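Local coordinates for protein aminopeptidase (Legionella pneumophila subsp. pneumophila, PDB 6ICA) that probably removes amino-terminal residues from peptides as a secreted zinc-dependent aminopeptidase of the M28 family, at residues A232-A237 with P276-W281; K343-Y348 with S409-A414; Q195-Y200 with V265-K270; E156-N161 with I259-R264. All coordinates share one frame; numbering follows the deposited sequence.

In the fold
Interaction 1 joins two neighbouring parallel strands, 232-238 and 277-282, of the mixed sheet of this M28 zinc peptidase, and helix 249-268 is the crossover between them. Interactions 3 and 4 both use that helix, their centres about 11 Å apart: the end of helix 180-199 meets the C-terminal end of helix 249-268 in interaction 3, and segment 156-161 docks on residues 259-264 in interaction 4. Interaction 2 pairs helices 335-349 and 402-420, its centre about 14 Å from that of interaction 4. Along the chain interaction 1 crosses interactions 3 and 4, while interaction 2 follows all three. Interaction 1 lies within the sheet, whose strand 232-238 leads into the zinc ligand His238.

Interaction 1. Residues A232-A237 with P276-W281; sequences AIVIGA and PIYFIW
Ile233, Ile235 and Ala237 exchange backbone hydrogen bonds with Pro276, Tyr278 and Ile280 in regular parallel pairing. The bonds alternate in direction: Ile233 N reaches Pro276 O at 3.0 Å, Tyr278 N returns to Ile233 O at 2.8 Å, and the pattern runs on to Ala237 N and Ile280 O at 3.1 Å. CA-H...O contacts run alongside, such as Phe279 CA to Ile235 O at 3.3 Å.

Apolar packing differs on the two faces of the sheet. On the face of Val234 and Tyr278, Val234 CG1 meets Ile280 CD1 at 3.7 Å, and the Ala232 methyl lies in the plane of the Tyr278 ring, at its edge, with CB 3.5 Å from CE1. On the other face Ile235 and Phe279 lie side by side; the chi2 torsion of Ile235 (149°) turns its CD1 toward the ring, 3.7 Å from Phe279 CE2.

The strands belong to a beta-alpha-beta unit whose crossover, helix 249-268, covers Ile235 and Trp281; Trp281 NE1 is hydrogen-bonded to Ser256 O. Helix 402-420 packs on Ile233 and Ile277, strand 306-311 continues the sheet beyond 232-238, and strand 217-224 flanks 277-282.

Interaction 2. Residues K343-Y348 with S409-A414; sequences KLIDHY and SKLAVA
Leu411 pushes both of its methyl groups against Leu344 and Ile345, where helices 335-349 and 402-420 of the alpha/beta M28 peptidase fold pack across one another. The short helical segments run at 108° with their axes 10.1 Å apart, and no hydrogen bond links them, so apolar side chains alone carry the contact.

The Leu411 side chain swings CG away from its own backbone N (chi1 -179°), which carries its forked end across to the other helix. One branch, CD1, touches Leu344 CB at 3.7 Å, while CD2 lies 3.9 Å from Ile345 CG1. Ile345 is also backed by Met326 and Val328 of strand 326-329, and Met326 packs on Leu411 as well, so that this end of the contact rests on the sheet.

One helical turn further on, the Ala414 methyl meets the Tyr348 ring. The ring is held within its own helix too: the CD2 atom of His347 lies over the centre of one face, and Leu344 CD2 comes up to the edge in its plane. Its hydroxyl is hydrogen-bonded to Glu418, in the same helix as Ala414, whose methyl carbon CB sits 3.9 Å from Tyr348 CD2.

Interaction 3. Residues Q195-Y200 with V265-K270; sequences QMAVEY and VILSSK
This is a partly buried contact between the C-terminal ends of two helices, apolar on its inner side and polar at its rim. Helix 249-268, the crossover of a beta-alpha-beta unit in the alpha/beta fold, meets helix 180-199 here, away from the zinc site.

On the inner side, Leu267 fills the gap between the helices. Its CD1 branch lies 3.7 Å from Met196 CB. The methionine chain crosses the leucine at about a right angle, and a bend at its last torsion (chi3 -52°) brings Met196 CE back to within 3.9 Å of Leu267 CD1. The other branch, CD2, turns to the Ala197 methyl, and strands 205-212 and 217-224 close over the leucine through Thr205 and Ile224.

Tyr200, where the first helix gives way to loop, covers the next residue, Ser268. The CB of Ser268 lies over one ring face in a CH-pi contact, 4.0 Å from the centroid and 20° off the ring normal, while Glu199 CB lies over the opposite face toward the rim. The serine hydroxyl turns back into its own helix and donates to Val265 O at 2.9 Å. The phenol hydroxyl is hydrogen-bonded to Arg264 NH1, so the tyrosine is held at both its ring and its tip.

At the exposed rim Lys270 curls back through a bend at chi2 (-48°), and its NZ donates to Tyr200 O at 3.0 Å, lying in the carbonyl plane.

Interaction 4. Residues E156-N161 with I259-R264; sequences EIVSDN and IMEAAR
Glu261 OE2 is gripped by the backbone N of Val158, at 2.8 Å, and by Arg264 NH2, at 2.9 Å. The other oxygen, OE1, likewise accepts twice, from Asn161 ND2 at 3.0 Å and Arg264 NE at 2.9 Å. Four donors thus surround one buried carboxylate, which probably favours its charged form.

The donors arrive from different directions. Arg264 presents NE and NH2 side-on, one to each oxygen on the syn side and close to its own guanidinium plane, forming a bidentate salt bridge one helical turn along. Val158 N instead comes from above the carboxylate plane, 48° out of it, in a nearly straight bond. Asn161 ND2 meets OE1 from the face opposite to Arg264 NE, with the amide plane turned 61° from the carboxylate. Glu261 bends at chi2 (58°) to bring its carboxylate into this position.

Aliphatic groups lie beside the charged ones: Val158 CG2 is 3.5 Å from Arg264 NH2, and Ile157 CG2 lies 4.0 Å from Glu261 CG. Ile157 also packs on Lys410 of helix 402-420.

The i to i+3 salt bridge holds the carboxylate in place, and the carboxylate in turn accepts from Val158 N and Asn161 ND2. This joins the loop and first turn of helix 159-169 to helix 249-268, the beta-alpha-beta crossover helix, whose Ala262 and Ala263 pack on Phe279 of the sheet in the alpha/beta fold.

Interaction 1. Residues A232-A237 with P276-W281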
loop_
_atom_site.group_PDB
_atom_site.type_symbol
_atom_site.label_atom_id
_atom_site.label_comp_id
_atom_site.label_asym_id
_atom_site.label_seq_id
_atom_site.Cartn_x
_atom_site.Cartn_y
_atom_site.Cartn_z
ATOM N N ALA A 232 -8.024 9.867 11.738
ATOM C CA ALA A 232 -8.616 9.005 10.727
ATOM C C ALA A 232 -8.093 7.577 10.748
ATOM O O ALA A 232 -7.001 7.300 11.245
ATOM C CB ALA A 232 -8.374 9.613 9.337
ATOM N N ILE A 233 -8.887 6.677 10.179
ATOM C CA ILE A 233 -8.441 5.320 9.882
ATOM C C ILE A 233 -8.107 5.236 8.391
ATOM O O ILE A 233 -8.904 5.673 7.553
ATOM C CB ILE A 233 -9.528 4.257 10.226
ATOM C CG1 ILE A 233 -9.945 4.349 11.707
ATOM C CG2 ILE A 233 -9.039 2.853 9.870
ATOM C CD1 ILE A 233 -8.802 4.249 12.684
ATOM N N VAL A 234 -6.951 4.671 8.049
ATOM C CA VAL A 234 -6.558 4.604 6.640
ATOM C C VAL A 234 -6.365 3.151 6.153
ATOM O O VAL A 234 -5.657 2.355 6.769
ATOM C CB VAL A 234 -5.266 5.412 6.385
ATOM C CG1 VAL A 234 -4.790 5.250 4.925
ATOM C CG2 VAL A 234 -5.459 6.891 6.748
ATOM N N ILE A 235 -6.999 2.826 5.034
ATOM C CA ILE A 235 -6.822 1.537 4.399
ATOM C C ILE A 235 -6.268 1.736 3.005
ATOM O O ILE A 235 -6.878 2.428 2.178
ATOM C CB ILE A 235 -8.146 0.763 4.330
ATOM C CG1 ILE A 235 -8.637 0.459 5.751
ATOM C CG2 ILE A 235 -7.970 -0.512 3.542
ATOM C CD1 ILE A 235 -10.124 0.397 5.875
ATOM N N GLY A 236 -5.123 1.110 2.731
ATOM C CA GLY A 236 -4.404 1.360 1.490
ATOM C C GLY A 236 -3.961 0.151 0.673
ATOM O O GLY A 236 -3.899 -0.980 1.157
ATOM N N ALA A 237 -3.661 0.424 -0.596
ATOM C CA ALA A 237 -3.104 -0.526 -1.549
ATOM C C ALA A 237 -2.468 0.317 -2.646
ATOM O O ALA A 237 -2.716 1.521 -2.711
ATOM C CB ALA A 237 -4.192 -1.458 -2.126
ATOM N N PRO A 276 -13.315 9.495 10.457
ATOM C CA PRO A 276 -13.336 9.343 9.004
ATOM C C PRO A 276 -12.536 8.112 8.586
ATOM O O PRO A 276 -11.531 7.770 9.219
ATOM C CB PRO A 276 -12.687 10.635 8.494
ATOM C CG PRO A 276 -11.860 11.139 9.623
ATOM C CD PRO A 276 -12.442 10.598 10.910
ATOM N N ILE A 277 -12.987 7.446 7.532
ATOM C CA ILE A 277 -12.293 6.278 7.015
ATOM C C ILE A 277 -11.799 6.591 5.617
ATOM O O ILE A 277 -12.606 6.934 4.735
ATOM C CB ILE A 277 -13.209 5.034 6.977
ATOM C CG1 ILE A 277 -13.743 4.733 8.377
ATOM C CG2 ILE A 277 -12.459 3.830 6.388
ATOM C CD1 ILE A 277 -14.918 3.754 8.434
ATOM N N TYR A 278 -10.483 6.513 5.420
ATOM C CA TYR A 278 -9.910 6.712 4.101
ATOM C C TYR A 278 -9.587 5.379 3.433
ATOM O O TYR A 278 -9.026 4.463 4.061
ATOM C CB TYR A 278 -8.640 7.569 4.157
ATOM C CG TYR A 278 -8.840 9.043 4.495
ATOM C CD1 TYR A 278 -8.878 9.478 5.813
ATOM C CD2 TYR A 278 -8.972 9.995 3.490
ATOM C CE1 TYR A 278 -9.053 10.813 6.126
ATOM C CE2 TYR A 278 -9.148 11.337 3.786
ATOM C CZ TYR A 278 -9.186 11.739 5.114
ATOM O OH TYR A 278 -9.348 13.067 5.438
ATOM N N PHE A 279 -9.973 5.274 2.164
ATOM C CA PHE A 279 -9.487 4.218 1.283
ATOM C C PHE A 279 -8.602 4.876 0.246
ATOM O O PHE A 279 -9.032 5.783 -0.470
ATOM C CB PHE A 279 -10.637 3.450 0.604
ATOM C CG PHE A 279 -11.379 2.527 1.529
ATOM C CD1 PHE A 279 -12.439 3.001 2.294
ATOM C CD2 PHE A 279 -11.013 1.192 1.644
ATOM C CE1 PHE A 279 -13.137 2.157 3.149
ATOM C CE2 PHE A 279 -11.699 0.340 2.501
ATOM C CZ PHE A 279 -12.761 0.821 3.264
ATOM N N ILE A 280 -7.363 4.415 0.164
ATOM C CA ILE A 280 -6.363 5.075 -0.655
ATOM C C ILE A 280 -5.686 4.099 -1.614
ATOM O O ILE A 280 -5.232 3.033 -1.220
ATOM C CB ILE A 280 -5.296 5.751 0.234
ATOM C CG1 ILE A 280 -5.977 6.692 1.248
ATOM C CG2 ILE A 280 -4.227 6.450 -0.633
ATOM C CD1 ILE A 280 -5.019 7.542 2.089
ATOM N N TRP A 281 -5.636 4.466 -2.882
ATOM C CA TRP A 281 -4.885 3.695 -3.847
ATOM C C TRP A 281 -3.685 4.528 -4.243
ATOM O O TRP A 281 -3.824 5.538 -4.939
ATOM C CB TRP A 281 -5.757 3.324 -5.055
ATOM C CG TRP A 281 -6.841 2.301 -4.724
ATOM C CD1 TRP A 281 -6.790 0.943 -4.949
ATOM C CD2 TRP A 281 -8.122 2.553 -4.118
ATOM N NE1 TRP A 281 -7.961 0.346 -4.530
ATOM C CE2 TRP A 281 -8.791 1.308 -4.015
ATOM C CE3 TRP A 281 -8.769 3.708 -3.656
ATOM C CZ2 TRP A 281 -10.075 1.189 -3.464
ATOM C CZ3 TRP A 281 -10.042 3.590 -3.110
ATOM C CH2 TRP A 281 -10.683 2.338 -3.024
#

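Interaction 2. Residues K343-Y348 with S409-A414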
loop_
_atom_site.group_PDB
_atom_site.type_symbol
_atom_site.label_atom_id
_atom_site.label_comp_id
_atom_site.label_asym_id
_atom_site.label_seq_id
_atom_site.Cartn_x
_atom_site.Cartn_y
_atom_site.Cartn_z
ATOM N N LYS A 343 -5.005 -10.490 16.102
ATOM C CA LYS A 343 -6.217 -10.769 16.876
ATOM C C LYS A 343 -7.435 -10.714 15.970
ATOM O O LYS A 343 -8.328 -11.540 16.089
ATOM C CB LYS A 343 -6.393 -9.772 18.022
ATOM C CG LYS A 343 -5.318 -9.839 19.080
ATOM C CD LYS A 343 -5.812 -9.246 20.396
ATOM C CE LYS A 343 -4.665 -9.106 21.411
ATOM N NZ LYS A 343 -3.858 -10.352 21.600
ATOM N N LEU A 344 -7.467 -9.739 15.064
ATOM C CA LEU A 344 -8.595 -9.604 14.143
ATOM C C LEU A 344 -8.710 -10.828 13.241
ATOM O O LEU A 344 -9.808 -11.347 13.020
ATOM C CB LEU A 344 -8.462 -8.342 13.276
ATOM C CG LEU A 344 -8.682 -6.994 13.973
ATOM C CD1 LEU A 344 -8.540 -5.834 12.990
ATOM C CD2 LEU A 344 -10.033 -6.959 14.680
ATOM N N ILE A 345 -7.574 -11.288 12.729
ATOM C CA ILE A 345 -7.554 -12.455 11.861
ATOM C C ILE A 345 -8.064 -13.693 12.612
ATOM O O ILE A 345 -8.948 -14.412 12.141
ATOM C CB ILE A 345 -6.146 -12.720 11.321
ATOM C CG1 ILE A 345 -5.720 -11.585 10.375
ATOM C CG2 ILE A 345 -6.111 -14.053 10.584
ATOM C CD1 ILE A 345 -4.231 -11.558 10.061
ATOM N N ASP A 346 -7.527 -13.911 13.804
ATOM C CA ASP A 346 -7.915 -15.049 14.624
ATOM C C ASP A 346 -9.413 -14.995 14.959
ATOM O O ASP A 346 -10.141 -15.978 14.816
ATOM C CB ASP A 346 -7.079 -15.067 15.909
ATOM C CG ASP A 346 -7.413 -16.236 16.816
ATOM O OD1 ASP A 346 -7.635 -17.351 16.299
ATOM O OD2 ASP A 346 -7.450 -16.040 18.050
ATOM N N HIS A 347 -9.868 -13.836 15.412
ATOM C CA HIS A 347 -11.232 -13.708 15.908
ATOM C C HIS A 347 -12.294 -13.717 14.809
ATOM O O HIS A 347 -13.349 -14.337 14.952
ATOM C CB HIS A 347 -11.366 -12.431 16.724
ATOM C CG HIS A 347 -12.594 -12.388 17.572
ATOM N ND1 HIS A 347 -12.686 -13.049 18.779
ATOM C CD2 HIS A 347 -13.774 -11.748 17.402
ATOM C CE1 HIS A 347 -13.874 -12.828 19.311
ATOM N NE2 HIS A 347 -14.554 -12.040 18.497
ATOM N N TYR A 348 -12.023 -13.026 13.712
ATOM C CA TYR A 348 -13.051 -12.842 12.696
ATOM C C TYR A 348 -12.860 -13.705 11.446
ATOM O O TYR A 348 -13.831 -14.068 10.793
ATOM C CB TYR A 348 -13.108 -11.373 12.283
ATOM C CG TYR A 348 -13.720 -10.439 13.308
ATOM C CD1 TYR A 348 -15.036 -10.602 13.731
ATOM C CD2 TYR A 348 -12.989 -9.375 13.828
ATOM C CE1 TYR A 348 -15.603 -9.739 14.656
ATOM C CE2 TYR A 348 -13.548 -8.502 14.745
ATOM C CZ TYR A 348 -14.854 -8.686 15.153
ATOM O OH TYR A 348 -15.413 -7.816 16.061
ATOM N N SER A 409 -9.976 -8.934 2.247
ATOM C CA SER A 409 -11.062 -7.972 2.150
ATOM C C SER A 409 -11.866 -7.937 3.456
ATOM O O SER A 409 -12.221 -6.867 3.941
ATOM C CB SER A 409 -11.971 -8.322 0.959
ATOM O OG SER A 409 -12.905 -7.292 0.706
ATOM N N LYS A 410 -12.138 -9.110 4.030
ATOM C CA LYS A 410 -12.824 -9.199 5.326
ATOM C C LYS A 410 -12.012 -8.536 6.433
ATOM O O LYS A 410 -12.565 -7.871 7.310
ATOM C CB LYS A 410 -13.106 -10.661 5.697
ATOM C CG LYS A 410 -14.266 -11.269 4.918
ATOM C CD LYS A 410 -14.401 -12.766 5.106
ATOM C CE LYS A 410 -15.644 -13.253 4.348
ATOM N NZ LYS A 410 -15.848 -14.720 4.443
ATOM N N LEU A 411 -10.696 -8.732 6.388
ATOM C CA LEU A 411 -9.804 -8.126 7.363
ATOM C C LEU A 411 -9.880 -6.595 7.294
ATOM O O LEU A 411 -9.939 -5.945 8.326
ATOM C CB LEU A 411 -8.366 -8.608 7.155
ATOM C CG LEU A 411 -7.359 -8.029 8.152
ATOM C CD1 LEU A 411 -7.830 -8.307 9.601
ATOM C CD2 LEU A 411 -5.940 -8.578 7.903
ATOM N N ALA A 412 -9.903 -6.030 6.084
ATOM C CA ALA A 412 -10.020 -4.580 5.922
ATOM C C ALA A 412 -11.304 -4.037 6.554
ATOM O O ALA A 412 -11.288 -3.025 7.235
ATOM C CB ALA A 412 -9.963 -4.191 4.429
ATOM N N VAL A 413 -12.422 -4.715 6.328
ATOM C CA VAL A 413 -13.695 -4.272 6.880
ATOM C C VAL A 413 -13.711 -4.316 8.418
ATOM O O VAL A 413 -14.193 -3.391 9.066
ATOM C CB VAL A 413 -14.843 -5.129 6.319
ATOM C CG1 VAL A 413 -16.102 -4.944 7.131
ATOM C CG2 VAL A 413 -15.085 -4.788 4.861
ATOM N N ALA A 414 -13.188 -5.388 9.003
ATOM C CA ALA A 414 -13.163 -5.521 10.468
ATOM C C ALA A 414 -12.290 -4.439 11.098
ATOM O O ALA A 414 -12.653 -3.851 12.110
ATOM C CB ALA A 414 -12.674 -6.908 10.880
#

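Interaction 3. Residues Q195-Y200 with V265-K270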
loop_
_atom_site.group_PDB
_atom_site.type_symbol
_atom_site.label_atom_id
_atom_site.label_comp_id
_atom_site.label_asym_id
_atom_site.label_seq_id
_atom_site.Cartn_x
_atom_site.Cartn_y
_atom_site.Cartn_z
ATOM N N GLN A 195 -19.426 5.796 -8.088
ATOM C CA GLN A 195 -20.635 5.089 -8.487
ATOM C C GLN A 195 -21.254 4.378 -7.292
ATOM O O GLN A 195 -22.460 4.455 -7.058
ATOM C CB GLN A 195 -20.331 4.057 -9.584
ATOM C CG GLN A 195 -20.001 4.649 -10.952
ATOM C CD GLN A 195 -19.493 3.585 -11.924
ATOM O OE1 GLN A 195 -19.980 2.456 -11.927
ATOM N NE2 GLN A 195 -18.460 3.923 -12.695
ATOM N N MET A 196 -20.406 3.689 -6.536
ATOM C CA MET A 196 -20.863 2.879 -5.412
ATOM C C MET A 196 -21.488 3.749 -4.331
ATOM O O MET A 196 -22.509 3.372 -3.744
ATOM C CB MET A 196 -19.710 2.041 -4.843
ATOM C CG MET A 196 -19.216 0.971 -5.816
ATOM S SD MET A 196 -18.094 -0.238 -5.076
ATOM C CE MET A 196 -16.880 0.807 -4.311
ATOM N N ALA A 197 -20.898 4.924 -4.094
ATOM C CA ALA A 197 -21.455 5.850 -3.110
ATOM C C ALA A 197 -22.892 6.227 -3.471
ATOM O O ALA A 197 -23.760 6.260 -2.600
ATOM C CB ALA A 197 -20.588 7.106 -2.997
ATOM N N VAL A 198 -23.132 6.525 -4.753
ATOM C CA VAL A 198 -24.478 6.837 -5.248
ATOM C C VAL A 198 -25.419 5.626 -5.176
ATOM O O VAL A 198 -26.576 5.739 -4.758
ATOM C CB VAL A 198 -24.436 7.353 -6.710
ATOM C CG1 VAL A 198 -25.850 7.453 -7.284
ATOM C CG2 VAL A 198 -23.735 8.709 -6.770
ATOM N N GLU A 199 -24.912 4.469 -5.589
ATOM C CA GLU A 199 -25.692 3.238 -5.602
ATOM C C GLU A 199 -26.252 2.906 -4.215
ATOM O O GLU A 199 -27.402 2.459 -4.087
ATOM C CB GLU A 199 -24.830 2.065 -6.099
ATOM C CG GLU A 199 -24.698 1.946 -7.625
ATOM C CD GLU A 199 -23.532 1.049 -8.068
ATOM O OE1 GLU A 199 -22.913 0.369 -7.226
ATOM O OE2 GLU A 199 -23.249 0.996 -9.281
ATOM N N TYR A 200 -25.458 3.154 -3.170
ATOM C CA TYR A 200 -25.906 2.788 -1.826
ATOM C C TYR A 200 -26.348 3.986 -1.005
ATOM O O TYR A 200 -26.590 3.864 0.191
ATOM C CB TYR A 200 -24.809 2.017 -1.092
ATOM C CG TYR A 200 -24.429 0.764 -1.829
ATOM C CD1 TYR A 200 -25.321 -0.294 -1.943
ATOM C CD2 TYR A 200 -23.181 0.637 -2.426
ATOM C CE1 TYR A 200 -24.982 -1.443 -2.635
ATOM C CE2 TYR A 200 -22.834 -0.509 -3.118
ATOM C CZ TYR A 200 -23.738 -1.545 -3.213
ATOM O OH TYR A 200 -23.401 -2.683 -3.900
ATOM N N VAL A 265 -18.635 -2.398 1.018
ATOM C CA VAL A 265 -19.366 -2.808 2.210
ATOM C C VAL A 265 -19.547 -1.648 3.204
ATOM O O VAL A 265 -20.628 -1.468 3.755
ATOM C CB VAL A 265 -18.668 -4.003 2.905
ATOM C CG1 VAL A 265 -19.313 -4.292 4.269
ATOM C CG2 VAL A 265 -18.751 -5.231 1.988
ATOM N N ILE A 266 -18.510 -0.840 3.405
ATOM C CA ILE A 266 -18.647 0.324 4.275
ATOM C C ILE A 266 -19.622 1.344 3.663
ATOM O O ILE A 266 -20.437 1.945 4.376
ATOM C CB ILE A 266 -17.293 1.008 4.542
ATOM C CG1 ILE A 266 -16.277 0.023 5.133
ATOM C CG2 ILE A 266 -17.476 2.180 5.481
ATOM C CD1 ILE A 266 -16.790 -0.735 6.350
ATOM N N LEU A 267 -19.550 1.529 2.345
ATOM C CA LEU A 267 -20.436 2.470 1.649
ATOM C C LEU A 267 -21.907 2.052 1.743
ATOM O O LEU A 267 -22.800 2.899 1.828
ATOM C CB LEU A 267 -20.027 2.600 0.174
ATOM C CG LEU A 267 -18.743 3.384 -0.120
ATOM C CD1 LEU A 267 -18.337 3.211 -1.573
ATOM C CD2 LEU A 267 -18.914 4.856 0.225
ATOM N N SER A 268 -22.160 0.746 1.758
ATOM C CA SER A 268 -23.532 0.253 1.863
ATOM C C SER A 268 -24.023 0.310 3.318
ATOM O O SER A 268 -25.196 0.104 3.590
ATOM C CB SER A 268 -23.624 -1.179 1.340
ATOM O OG SER A 268 -22.982 -2.072 2.242
ATOM N N SER A 269 -23.119 0.593 4.250
ATOM C CA SER A 269 -23.483 0.716 5.660
ATOM C C SER A 269 -24.251 2.013 5.946
ATOM O O SER A 269 -24.001 3.052 5.332
ATOM C CB SER A 269 -22.229 0.659 6.537
ATOM O OG SER A 269 -22.516 0.963 7.890
ATOM N N LYS A 270 -25.182 1.952 6.887
ATOM C CA LYS A 270 -25.884 3.151 7.330
ATOM C C LYS A 270 -25.293 3.667 8.644
ATOM O O LYS A 270 -25.799 4.624 9.225
ATOM C CB LYS A 270 -27.378 2.870 7.497
ATOM C CG LYS A 270 -28.118 2.727 6.179
ATOM C CD LYS A 270 -27.778 3.858 5.220
ATOM C CE LYS A 270 -28.277 3.559 3.805
ATOM N NZ LYS A 270 -27.869 4.613 2.837
#

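Interaction 4. Residues E156-N161 with I259-R264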
loop_
_atom_site.group_PDB
_atom_site.type_symbol
_atom_site.label_atom_id
_atom_site.label_comp_id
_atom_site.label_asym_id
_atom_site.label_seq_id
_atom_site.Cartn_x
_atom_site.Cartn_y
_atom_site.Cartn_z
ATOM N N GLU A 156 -21.630 -9.523 4.043
ATOM C CA GLU A 156 -22.006 -8.717 2.874
ATOM C C GLU A 156 -20.948 -8.705 1.776
ATOM O O GLU A 156 -21.197 -8.251 0.656
ATOM C CB GLU A 156 -22.311 -7.277 3.302
ATOM C CG GLU A 156 -23.510 -7.134 4.234
ATOM C CD GLU A 156 -24.803 -7.634 3.600
ATOM O OE1 GLU A 156 -25.020 -7.367 2.398
ATOM O OE2 GLU A 156 -25.600 -8.304 4.297
ATOM N N ILE A 157 -19.769 -9.217 2.088
ATOM C CA ILE A 157 -18.688 -9.234 1.115
ATOM C C ILE A 157 -18.997 -10.177 -0.054
ATOM O O ILE A 157 -19.405 -11.322 0.145
ATOM C CB ILE A 157 -17.378 -9.625 1.800
ATOM C CG1 ILE A 157 -16.959 -8.486 2.737
ATOM C CG2 ILE A 157 -16.302 -9.941 0.770
ATOM C CD1 ILE A 157 -15.563 -8.542 3.188
ATOM N N VAL A 158 -18.819 -9.678 -1.272
ATOM C CA VAL A 158 -19.149 -10.427 -2.479
ATOM C C VAL A 158 -17.865 -10.779 -3.238
ATOM O O VAL A 158 -17.232 -9.918 -3.845
ATOM C CB VAL A 158 -20.111 -9.614 -3.370
ATOM C CG1 VAL A 158 -20.407 -10.354 -4.692
ATOM C CG2 VAL A 158 -21.411 -9.311 -2.599
ATOM N N SER A 159 -17.472 -12.047 -3.180
ATOM C CA SER A 159 -16.196 -12.480 -3.757
ATOM C C SER A 159 -16.095 -12.223 -5.264
ATOM O O SER A 159 -15.020 -11.895 -5.750
ATOM C CB SER A 159 -15.944 -13.969 -3.463
ATOM O OG SER A 159 -16.900 -14.806 -4.103
ATOM N N ASP A 160 -17.200 -12.368 -5.996
ATOM C CA ASP A 160 -17.157 -12.138 -7.433
ATOM C C ASP A 160 -16.815 -10.697 -7.790
ATOM O O ASP A 160 -16.210 -10.462 -8.827
ATOM C CB ASP A 160 -18.473 -12.500 -8.116
ATOM C CG ASP A 160 -18.387 -12.333 -9.631
ATOM O OD1 ASP A 160 -17.538 -13.005 -10.260
ATOM O OD2 ASP A 160 -19.110 -11.488 -10.187
ATOM N N ASN A 161 -17.165 -9.740 -6.932
ATOM C CA ASN A 161 -16.781 -8.339 -7.182
ATOM C C ASN A 161 -15.247 -8.172 -7.230
ATOM O O ASN A 161 -14.713 -7.443 -8.071
ATOM C CB ASN A 161 -17.356 -7.416 -6.097
ATOM C CG ASN A 161 -18.870 -7.276 -6.181
ATOM O OD1 ASN A 161 -19.492 -7.700 -7.151
ATOM N ND2 ASN A 161 -19.470 -6.702 -5.148
ATOM N N ILE A 259 -9.491 -4.139 -1.256
ATOM C CA ILE A 259 -9.975 -2.990 -0.477
ATOM C C ILE A 259 -11.114 -2.260 -1.184
ATOM O O ILE A 259 -11.930 -1.611 -0.525
ATOM C CB ILE A 259 -8.861 -1.980 -0.130
ATOM C CG1 ILE A 259 -8.374 -1.221 -1.360
ATOM C CG2 ILE A 259 -7.695 -2.672 0.600
ATOM C CD1 ILE A 259 -7.510 -0.001 -0.991
ATOM N N MET A 260 -11.207 -2.399 -2.511
ATOM C CA MET A 260 -12.338 -1.812 -3.227
ATOM C C MET A 260 -13.645 -2.472 -2.767
ATOM O O MET A 260 -14.654 -1.794 -2.569
ATOM C CB MET A 260 -12.159 -1.946 -4.745
ATOM C CG MET A 260 -13.305 -1.350 -5.563
ATOM S SD MET A 260 -13.530 0.459 -5.412
ATOM C CE MET A 260 -12.167 1.072 -6.394
ATOM N N GLU A 261 -13.621 -3.787 -2.567
ATOM C CA GLU A 261 -14.822 -4.496 -2.095
ATOM C C GLU A 261 -15.107 -4.192 -0.610
ATOM O O GLU A 261 -16.271 -4.148 -0.189
ATOM C CB GLU A 261 -14.683 -6.018 -2.333
ATOM C CG GLU A 261 -15.799 -6.891 -1.727
ATOM C CD GLU A 261 -17.210 -6.541 -2.215
ATOM O OE1 GLU A 261 -17.372 -5.837 -3.239
ATOM O OE2 GLU A 261 -18.173 -6.973 -1.559
ATOM N N ALA A 262 -14.052 -3.999 0.183
ATOM C CA ALA A 262 -14.227 -3.558 1.564
ATOM C C ALA A 262 -14.889 -2.174 1.602
ATOM O O ALA A 262 -15.806 -1.931 2.398
ATOM C CB ALA A 262 -12.896 -3.539 2.300
ATOM N N ALA A 263 -14.435 -1.281 0.721
ATOM C CA ALA A 263 -15.036 0.054 0.599
ATOM C C ALA A 263 -16.528 -0.048 0.252
ATOM O O ALA A 263 -17.344 0.672 0.822
ATOM C CB ALA A 263 -14.292 0.910 -0.474
ATOM N N ARG A 264 -16.875 -0.963 -0.656
ATOM C CA ARG A 264 -18.271 -1.171 -1.042
ATOM C C ARG A 264 -19.137 -1.507 0.169
ATOM O O ARG A 264 -20.241 -0.968 0.335
ATOM C CB ARG A 264 -18.396 -2.275 -2.109
ATOM C CG ARG A 264 -19.796 -2.307 -2.787
ATOM C CD ARG A 264 -20.057 -3.601 -3.553
ATOM N NE ARG A 264 -20.039 -4.753 -2.659
ATOM C CZ ARG A 264 -21.068 -5.138 -1.907
ATOM N NH1 ARG A 264 -22.225 -4.496 -1.972
ATOM N NH2 ARG A 264 -20.947 -6.190 -1.115
#